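Local coordinates for protein malate oxidoreductase (Thermotoga maritima, PDB 1VL6) that probably catalyses the NAD-dependent oxidative decarboxylation of malate to pyruvate and carbon dioxide, as a member of the malic enzyme family, at residues E191-V196 with G263-I268; I227-D232 with I247-R252. All coordinates share one frame; numbering follows the deposited sequence.

Contact 1: residues E191-V196 with G263-I268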
loop_
_atom_site.group_PDB
_atom_site.type_symbol
_atom_site.label_atom_id
_atom_site.label_comp_id
_atom_site.label_asym_id
_atom_site.label_seq_id
_atom_site.Cartn_x
_atom_site.Cartn_y
_atom_site.Cartn_z
ATOM N N GLU A 191 -30.895 36.519 15.123
ATOM C CA GLU A 191 -32.336 36.559 15.307
ATOM C C GLU A 191 -33.008 37.691 14.471
ATOM O O GLU A 191 -34.228 37.758 14.442
ATOM C CB GLU A 191 -32.718 36.648 16.788
ATOM C CG GLU A 191 -32.452 37.981 17.476
ATOM C CD GLU A 191 -31.023 38.214 17.962
ATOM O OE1 GLU A 191 -30.102 37.371 17.731
ATOM O OE2 GLU A 191 -30.839 39.280 18.603
ATOM N N GLU A 192 -32.235 38.551 13.799
ATOM C CA GLU A 192 -32.850 39.644 13.015
ATOM C C GLU A 192 -32.723 39.535 11.513
ATOM O O GLU A 192 -33.456 40.181 10.825
ATOM C CB GLU A 192 -32.326 40.996 13.441
ATOM C CG GLU A 192 -32.477 41.231 14.945
ATOM C CD GLU A 192 -32.079 42.615 15.352
ATOM O OE1 GLU A 192 -31.385 43.289 14.560
ATOM O OE2 GLU A 192 -32.468 43.024 16.462
ATOM N N VAL A 193 -31.866 38.672 10.992
ATOM C CA VAL A 193 -31.676 38.586 9.543
ATOM C C VAL A 193 -32.734 37.782 8.805
ATOM O O VAL A 193 -33.234 36.783 9.342
ATOM C CB VAL A 193 -30.292 37.993 9.144
ATOM C CG1 VAL A 193 -29.233 38.962 9.485
ATOM C CG2 VAL A 193 -30.050 36.676 9.820
ATOM N N LYS A 194 -33.026 38.216 7.567
ATOM C CA LYS A 194 -33.888 37.489 6.657
ATOM C C LYS A 194 -33.007 36.669 5.722
ATOM O O LYS A 194 -32.173 37.246 4.999
ATOM C CB LYS A 194 -34.704 38.469 5.846
ATOM C CG LYS A 194 -35.631 37.885 4.783
ATOM C CD LYS A 194 -36.292 38.978 3.891
ATOM C CE LYS A 194 -37.656 38.520 3.336
ATOM N NZ LYS A 194 -38.064 39.236 2.082
ATOM N N VAL A 195 -33.193 35.350 5.738
ATOM C CA VAL A 195 -32.402 34.455 4.961
ATOM C C VAL A 195 -33.267 33.693 3.991
ATOM O O VAL A 195 -34.184 33.000 4.413
ATOM C CB VAL A 195 -31.756 33.422 5.844
ATOM C CG1 VAL A 195 -30.824 32.503 4.984
ATOM C CG2 VAL A 195 -30.994 34.089 6.987
ATOM N N VAL A 196 -32.977 33.811 2.689
ATOM C CA VAL A 196 -33.749 33.135 1.675
ATOM C C VAL A 196 -33.016 31.867 1.302
ATOM O O VAL A 196 -31.885 31.948 0.865
ATOM C CB VAL A 196 -33.918 33.987 0.427
ATOM C CG1 VAL A 196 -34.540 33.154 -0.680
ATOM C CG2 VAL A 196 -34.820 35.140 0.695
ATOM N N GLY A 263 -35.119 42.977 0.525
ATOM C CA GLY A 263 -34.660 43.216 1.866
ATOM C C GLY A 263 -33.930 42.062 2.497
ATOM O O GLY A 263 -33.454 42.172 3.605
ATOM N N ALA A 264 -33.801 40.962 1.796
ATOM C CA ALA A 264 -33.128 39.825 2.378
ATOM C C ALA A 264 -31.667 40.119 2.656
ATOM O O ALA A 264 -31.017 40.825 1.913
ATOM C CB ALA A 264 -33.269 38.631 1.456
ATOM N N ASP A 265 -31.153 39.529 3.718
ATOM C CA ASP A 265 -29.752 39.662 4.069
ATOM C C ASP A 265 -28.886 38.554 3.492
ATOM O O ASP A 265 -27.705 38.763 3.218
ATOM C CB ASP A 265 -29.625 39.638 5.577
ATOM C CG ASP A 265 -30.358 40.777 6.214
ATOM O OD1 ASP A 265 -29.752 41.871 6.247
ATOM O OD2 ASP A 265 -31.529 40.682 6.665
ATOM N N PHE A 266 -29.461 37.362 3.340
ATOM C CA PHE A 266 -28.728 36.243 2.757
ATOM C C PHE A 266 -29.591 35.548 1.739
ATOM O O PHE A 266 -30.835 35.494 1.877
ATOM C CB PHE A 266 -28.350 35.237 3.820
ATOM C CG PHE A 266 -27.385 35.767 4.851
ATOM C CD1 PHE A 266 -27.806 36.667 5.811
ATOM C CD2 PHE A 266 -26.087 35.308 4.896
ATOM C CE1 PHE A 266 -26.953 37.119 6.775
ATOM C CE2 PHE A 266 -25.231 35.765 5.855
ATOM C CZ PHE A 266 -25.647 36.676 6.789
ATOM N N PHE A 267 -28.938 35.054 0.690
ATOM C CA PHE A 267 -29.557 34.128 -0.218
ATOM C C PHE A 267 -28.708 32.902 -0.126
ATOM O O PHE A 267 -27.472 32.992 -0.272
ATOM C CB PHE A 267 -29.569 34.648 -1.662
ATOM C CG PHE A 267 -29.838 33.575 -2.715
ATOM C CD1 PHE A 267 -31.135 33.242 -3.078
ATOM C CD2 PHE A 267 -28.808 32.890 -3.295
ATOM C CE1 PHE A 267 -31.376 32.273 -4.005
ATOM C CE2 PHE A 267 -29.059 31.896 -4.215
ATOM C CZ PHE A 267 -30.339 31.593 -4.573
ATOM N N ILE A 268 -29.359 31.758 0.108
ATOM C CA ILE A 268 -28.697 30.482 -0.002
ATOM C C ILE A 268 -29.402 29.619 -1.018
ATOM O O ILE A 268 -30.546 29.176 -0.827
ATOM C CB ILE A 268 -28.693 29.803 1.313
ATOM C CG1 ILE A 268 -28.183 30.792 2.383
ATOM C CG2 ILE A 268 -27.801 28.629 1.236
ATOM C CD1 ILE A 268 -27.800 30.148 3.691
#

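Contact 2: residues I227-D232 with I247-R252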
loop_
_atom_site.group_PDB
_atom_site.type_symbol
_atom_site.label_atom_id
_atom_site.label_comp_id
_atom_site.label_asym_id
_atom_site.label_seq_id
_atom_site.Cartn_x
_atom_site.Cartn_y
_atom_site.Cartn_z
ATOM N N ILE A 227 -42.371 30.819 -3.195
ATOM C CA ILE A 227 -42.190 30.785 -1.750
ATOM C C ILE A 227 -43.124 29.754 -1.095
ATOM O O ILE A 227 -44.331 29.718 -1.392
ATOM C CB ILE A 227 -42.515 32.163 -1.119
ATOM C CG1 ILE A 227 -41.497 33.233 -1.531
ATOM C CG2 ILE A 227 -42.489 32.059 0.404
ATOM C CD1 ILE A 227 -41.936 34.691 -1.187
ATOM N N LEU A 228 -42.568 28.953 -0.187
ATOM C CA LEU A 228 -43.344 27.922 0.508
ATOM C C LEU A 228 -44.198 28.537 1.595
ATOM O O LEU A 228 -43.700 29.181 2.530
ATOM C CB LEU A 228 -42.468 26.822 1.121
ATOM C CG LEU A 228 -41.961 25.773 0.150
ATOM C CD1 LEU A 228 -41.022 26.388 -0.898
ATOM C CD2 LEU A 228 -41.246 24.703 0.928
ATOM N N ASN A 229 -45.497 28.348 1.442
ATOM C CA ASN A 229 -46.471 28.999 2.258
ATOM C C ASN A 229 -47.714 28.069 2.302
ATOM O O ASN A 229 -48.392 27.897 1.269
ATOM C CB ASN A 229 -46.736 30.342 1.564
ATOM C CG ASN A 229 -47.715 31.212 2.290
ATOM O OD1 ASN A 229 -48.805 30.772 2.694
ATOM N ND2 ASN A 229 -47.361 32.484 2.422
ATOM N N GLU A 230 -48.008 27.463 3.465
ATOM C CA GLU A 230 -49.228 26.599 3.565
ATOM C C GLU A 230 -50.463 27.139 2.849
ATOM O O GLU A 230 -51.234 26.360 2.272
ATOM C CB GLU A 230 -49.722 26.334 4.992
ATOM C CG GLU A 230 -49.317 24.986 5.537
ATOM C CD GLU A 230 -50.369 24.355 6.408
ATOM O OE1 GLU A 230 -51.264 23.686 5.883
ATOM O OE2 GLU A 230 -50.277 24.504 7.628
ATOM N N ASN A 231 -50.678 28.460 2.925
ATOM C CA ASN A 231 -51.867 29.113 2.302
ATOM C C ASN A 231 -51.889 29.067 0.775
ATOM O O ASN A 231 -52.946 29.299 0.196
ATOM C CB ASN A 231 -51.970 30.630 2.594
ATOM C CG ASN A 231 -52.072 30.960 4.060
ATOM O OD1 ASN A 231 -51.208 31.677 4.597
ATOM N ND2 ASN A 231 -53.128 30.463 4.729
ATOM N N ASP A 232 -50.732 28.898 0.108
ATOM C CA ASP A 232 -50.728 28.700 -1.380
ATOM C C ASP A 232 -50.248 27.259 -1.614
ATOM O O ASP A 232 -49.025 27.016 -1.667
ATOM C CB ASP A 232 -49.838 29.666 -2.202
ATOM C CG ASP A 232 -49.618 31.011 -1.538
ATOM O OD1 ASP A 232 -50.611 31.770 -1.358
ATOM O OD2 ASP A 232 -48.472 31.403 -1.194
ATOM N N ILE A 247 -42.669 25.845 9.463
ATOM C CA ILE A 247 -41.712 26.375 10.411
ATOM C C ILE A 247 -40.966 27.543 9.832
ATOM O O ILE A 247 -39.956 27.939 10.393
ATOM C CB ILE A 247 -40.700 25.293 10.873
ATOM C CG1 ILE A 247 -40.037 24.609 9.651
ATOM C CG2 ILE A 247 -41.391 24.323 11.819
ATOM C CD1 ILE A 247 -38.951 23.625 9.991
ATOM N N THR A 248 -41.473 28.129 8.747
ATOM C CA THR A 248 -40.744 29.228 8.058
ATOM C C THR A 248 -41.642 30.394 7.766
ATOM O O THR A 248 -42.798 30.378 8.084
ATOM C CB THR A 248 -40.102 28.786 6.742
ATOM O OG1 THR A 248 -41.041 28.023 5.997
ATOM C CG2 THR A 248 -38.921 27.876 7.003
ATOM N N ASN A 249 -41.066 31.422 7.187
ATOM C CA ASN A 249 -41.796 32.557 6.665
ATOM C C ASN A 249 -42.741 33.218 7.655
ATOM O O ASN A 249 -43.961 33.263 7.441
ATOM C CB ASN A 249 -42.508 32.118 5.416
ATOM C CG ASN A 249 -43.043 33.260 4.648
ATOM O OD1 ASN A 249 -42.612 34.420 4.821
ATOM N ND2 ASN A 249 -43.979 32.966 3.772
ATOM N N PRO A 250 -42.182 33.742 8.737
ATOM C CA PRO A 250 -42.976 34.393 9.793
ATOM C C PRO A 250 -43.816 35.577 9.336
ATOM O O PRO A 250 -44.958 35.719 9.817
ATOM C CB PRO A 250 -41.930 34.858 10.806
ATOM C CG PRO A 250 -40.593 34.717 10.117
ATOM C CD PRO A 250 -40.755 33.702 9.069
ATOM N N GLU A 251 -43.256 36.389 8.434
ATOM C CA GLU A 251 -43.973 37.505 7.808
ATOM C C GLU A 251 -45.066 37.041 6.856
ATOM O O GLU A 251 -45.843 37.866 6.372
ATOM C CB GLU A 251 -43.038 38.433 7.009
ATOM C CG GLU A 251 -42.081 39.273 7.836
ATOM C CD GLU A 251 -40.907 39.825 7.026
ATOM O OE1 GLU A 251 -40.486 39.192 6.024
ATOM O OE2 GLU A 251 -40.349 40.881 7.415
ATOM N N ARG A 252 -45.148 35.732 6.597
ATOM C CA ARG A 252 -46.216 35.173 5.743
ATOM C C ARG A 252 -46.189 35.783 4.340
ATOM O O ARG A 252 -47.195 36.078 3.759
ATOM C CB ARG A 252 -47.568 35.319 6.430
ATOM C CG ARG A 252 -47.471 35.045 7.907
ATOM C CD ARG A 252 -48.802 34.959 8.608
ATOM N NE ARG A 252 -49.182 33.562 8.734
ATOM C CZ ARG A 252 -50.394 33.080 8.518
ATOM N NH1 ARG A 252 -51.397 33.876 8.162
ATOM N NH2 ARG A 252 -50.606 31.776 8.652
HETATM O O HOH W 1 -40.939 29.782 3.625
#

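Contact 1: residues E191-V196 with G263-I268
Val193 CG1 meets the Phe266 ring at its edge, near the ring plane and 4.0 Å from CE1, and Lys194 O lies at the edge too; Val195 CG2 comes in obliquely. Phe179 of helix 166-186 also meets this ring, with the planes inclined. These are neighbouring parallel strands, 194-198 and 266-269, in the middle of the Rossmann-type sheet of the NAD-binding domain. Val195 and Phe266 face helix 166-186, while Val196 and Phe267 turn to the other face, against helix 257-261. There Val196 CG1 reaches the Phe267 ring obliquely, and Val196 CG2 lies 3.9 Å from Ala264 CB. The Asp265 carboxylate takes Lys194 N on the anti side of OD2, 3.0 Å away and 16° out of the carboxylate plane, while OD1 makes a salt bridge to Lys188 NZ and a hydrogen bond with Ser285 OG. With an alanine in place of Asp265, the Lys194 amide would probably lose its acceptor and the Lys188 ammonium its carboxylate mate. Lys194 CG is anti to the backbone N (chi1 177°), and the extended chain runs CD to 3.6 Å from Ala264 CA, delivering NZ to the carbonyls of Ala260 and Glu262. Two amides share Lys194 O: Asp265 N at 2.8 Å and Phe266 N at 3.2 Å. Further along, Val196 N bonds to Phe266 O and Ile268 N to Val196 O.

Contact 2: residues I227-D232 with I247-R252
Asn249 and Asn229 bring their amides together where the loop after strand 226-227 meets the one after helix 239-246, at the edge of the NAD-binding domain's sheet. This is the close-packed half. Asn249 ND2 sits 3.7 Å from Asn229 ND2, the amide planes 74° apart, and the two nitrogens share one acceptor, Leu253 O. Asn229 has CG anti to the backbone N (chi1 -178°), which carries its amide across to the other loop. Ile227 CG2 covers Asn249 ND2 at 3.8 Å, its side chain crossing at about a right angle. Close by, a water donates to Leu228 O and Thr248 OG1, each at 3.0 Å, spanning the two loops.

The outer side is looser. Arg252 and Asn231 are both exposed; the end of Asn231 lies over one face of the guanidinium, its amide plane nearly perpendicular to it, with no direct bond established. Each loop contains a type I turn, closed by Asp232 N to Asn229 O and by Arg252 N to Asn249 O. With no direct hydrogen bond between them, the polar links between the two loops run through a water and the carbonyl of Leu253, beside direct van der Waals contact.

Contact 1 belongs to the sheet interior, contact 2 to its border, with centres about 15 Å apart. Strand 218-223 stands between them: its backbone bonds to Val195 on one side, and to Leu228 and Asn249 in the loops of contact 2. Along the chain, contact 2 is nested inside the long connection that contact 1 closes. The chemistry follows the place. Direct backbone bonds and apolar side chains join 191-196 and 263-268, with one carboxylate bonded to a main-chain amide, whereas 227-232 and 247-252 meet through amide side chains that share Leu253 O and through a water. The two contacts touch where Lys194 CE packs 4.0 Å from Glu251 OE1, and Leu253 neighbours both.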